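Arginyl-tRNA synthetase, putative (Plasmodium falciparum, PDB 5JLD) probably catalyses the ATP-dependent attachment of L-arginine to tRNA(Arg), as a monomeric class I aminoacyl-tRNA synthetase of the malaria parasite. Local coordinates at residues Y304-F309 with D361-K365. Residue numbers count along the deposited sequence, not the author numbering.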
loop_
_atom_site.group_PDB
_atom_site.type_symbol
_atom_site.label_atom_id
_atom_site.label_comp_id
_atom_site.label_asym_id
_atom_site.label_seq_id
_atom_site.Cartn_x
_atom_site.Cartn_y
_atom_site.Cartn_z
ATOM N N TYR A 304 -12.077 20.138 21.095
ATOM C CA TYR A 304 -10.635 20.362 21.035
ATOM C C TYR A 304 -10.324 21.368 19.939
ATOM O O TYR A 304 -10.562 21.110 18.754
ATOM C CB TYR A 304 -9.867 19.075 20.765
ATOM C CG TYR A 304 -8.386 19.310 20.518
ATOM C CD1 TYR A 304 -7.548 19.741 21.547
ATOM C CD2 TYR A 304 -7.827 19.102 19.261
ATOM C CE1 TYR A 304 -6.204 19.959 21.333
ATOM C CE2 TYR A 304 -6.473 19.313 19.038
ATOM C CZ TYR A 304 -5.672 19.744 20.079
ATOM O OH TYR A 304 -4.340 19.961 19.864
ATOM N N GLN A 305 -9.798 22.516 20.345
ATOM C CA GLN A 305 -9.313 23.512 19.404
ATOM C C GLN A 305 -7.806 23.393 19.244
ATOM O O GLN A 305 -7.054 23.688 20.172
ATOM C CB GLN A 305 -9.667 24.920 19.870
ATOM C CG GLN A 305 -9.179 26.002 18.913
ATOM C CD GLN A 305 -9.905 25.967 17.576
ATOM O OE1 GLN A 305 -11.127 26.158 17.519
ATOM N NE2 GLN A 305 -9.159 25.728 16.492
ATOM N N SER A 306 -7.362 22.945 18.076
ATOM C CA SER A 306 -5.939 22.941 17.807
ATOM C C SER A 306 -5.458 24.358 17.510
ATOM O O SER A 306 -6.226 25.219 17.042
ATOM C CB SER A 306 -5.601 22.021 16.643
ATOM O OG SER A 306 -4.231 22.139 16.312
ATOM N N GLU A 307 -4.187 24.584 17.816
ATOM C CA GLU A 307 -3.466 25.804 17.470
ATOM C C GLU A 307 -3.125 25.816 15.982
ATOM O O GLU A 307 -2.952 26.875 15.376
ATOM C CB GLU A 307 -2.186 25.885 18.295
ATOM C CG GLU A 307 -1.676 24.489 18.656
ATOM C CD GLU A 307 -0.410 24.501 19.480
ATOM O OE1 GLU A 307 -0.147 25.518 20.157
ATOM O OE2 GLU A 307 0.313 23.478 19.461
ATOM N N ASN A 308 -3.026 24.620 15.404
ATOM C CA ASN A 308 -2.553 24.463 14.035
ATOM C C ASN A 308 -3.658 24.185 13.019
ATOM O O ASN A 308 -3.391 24.106 11.819
ATOM C CB ASN A 308 -1.508 23.348 13.972
ATOM C CG ASN A 308 -0.290 23.645 14.828
ATOM O OD1 ASN A 308 0.119 22.826 15.652
ATOM N ND2 ASN A 308 0.288 24.828 14.647
ATOM N N PHE A 309 -4.897 24.050 13.483
ATOM C CA PHE A 309 -6.013 23.816 12.563
ATOM C C PHE A 309 -7.210 24.633 12.992
ATOM O O PHE A 309 -7.507 24.720 14.188
ATOM C CB PHE A 309 -6.365 22.324 12.505
ATOM C CG PHE A 309 -5.193 21.443 12.167
ATOM C CD1 PHE A 309 -4.844 21.202 10.850
ATOM C CD2 PHE A 309 -4.434 20.864 13.175
ATOM C CE1 PHE A 309 -3.754 20.398 10.543
ATOM C CE2 PHE A 309 -3.349 20.058 12.873
ATOM C CZ PHE A 309 -3.006 19.826 11.560
ATOM N N ASP A 361 -2.795 15.510 16.037
ATOM C CA ASP A 361 -2.402 16.631 16.878
ATOM C C ASP A 361 -2.983 16.528 18.304
ATOM O O ASP A 361 -2.296 16.842 19.278
ATOM C CB ASP A 361 -2.825 17.949 16.212
ATOM C CG ASP A 361 -2.334 19.173 16.965
ATOM O OD1 ASP A 361 -1.113 19.441 16.949
ATOM O OD2 ASP A 361 -3.176 19.870 17.577
ATOM N N LEU A 362 -4.227 16.072 18.444
ATOM C CA LEU A 362 -4.773 15.932 19.807
ATOM C C LEU A 362 -4.104 14.765 20.527
ATOM O O LEU A 362 -3.701 14.874 21.697
ATOM C CB LEU A 362 -6.292 15.735 19.787
ATOM C CG LEU A 362 -6.937 15.274 21.105
ATOM C CD1 LEU A 362 -6.730 16.291 22.242
ATOM C CD2 LEU A 362 -8.429 14.963 20.903
ATOM N N ILE A 363 -3.948 13.660 19.805
ATOM C CA ILE A 363 -3.514 12.409 20.424
ATOM C C ILE A 363 -2.044 12.525 20.866
ATOM O O ILE A 363 -1.609 11.921 21.855
ATOM C CB ILE A 363 -3.711 11.218 19.448
ATOM C CG1 ILE A 363 -4.987 10.423 19.781
ATOM C CG2 ILE A 363 -2.510 10.292 19.464
ATOM C CD1 ILE A 363 -6.278 11.244 19.882
ATOM N N LYS A 364 -1.290 13.333 20.130
ATOM C CA LYS A 364 0.112 13.554 20.428
ATOM C C LYS A 364 0.266 14.368 21.721
ATOM O O LYS A 364 1.317 14.342 22.358
ATOM C CB LYS A 364 0.769 14.258 19.238
ATOM C CG LYS A 364 1.791 13.427 18.470
ATOM C CD LYS A 364 1.578 11.923 18.569
ATOM C CE LYS A 364 2.653 11.197 17.762
ATOM N NZ LYS A 364 2.900 9.758 18.111
ATOM N N LYS A 365 -0.795 15.073 22.119
ATOM C CA LYS A 365 -0.751 15.865 23.344
ATOM C C LYS A 365 -1.156 15.033 24.564
ATOM O O LYS A 365 -1.030 15.495 25.693
ATOM C CB LYS A 365 -1.655 17.101 23.228
ATOM C CG LYS A 365 -1.109 18.194 22.310
ATOM C CD LYS A 365 -1.981 19.445 22.302
ATOM C CE LYS A 365 -1.474 20.434 21.245
ATOM N NZ LYS A 365 -2.376 21.619 21.080
#
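Two hydroxyl groups converge on one carboxylate oxygen: Tyr304 OH and Ser306 OG donate to Asp361 OD2 at 2.6 and 2.8 Å. Tyr304 OH also accepts a 2.8 Å hydrogen bond from Lys365 NZ, so it bridges the ammonium group and the carboxylate, whose direct salt bridge (Lys365 NZ to Asp361 OD2, 4.0 Å) is long. A second long salt bridge, Glu307 OE2 to Lys365 NZ at 3.6 Å, extends this charge network to the exposed side of the loop. Ser306 OG is an acceptor as well: Asn308 N binds Ser306 OG at 2.9 Å in an ST turn, which ties the bend of the loop to the aspartate.

Next to these polar groups, Leu362 CD1 lies 3.8 Å from the centroid of the Tyr304 ring, over its face, in a CH-pi contact, and Leu313 touches both side chains. Further along the loop, the ring edge of Phe309 approaches Asp361, with Phe309 CE2 4.0 Å from Asp361 CB.

The contact thus holds the loop joining the paired strands 301-304 and 313-316 to the C-terminal part of helix 353-364, the helix of a beta-alpha-beta crossover between parallel strands 343-349 and 374-380 in the Rossmann-type class I catalytic core. Because Asp361 OD2 accepts from both hydroxyls, and each hydroxyl accepts in turn, the buried Tyr304 and Ser306 have their polar ends satisfied at this junction.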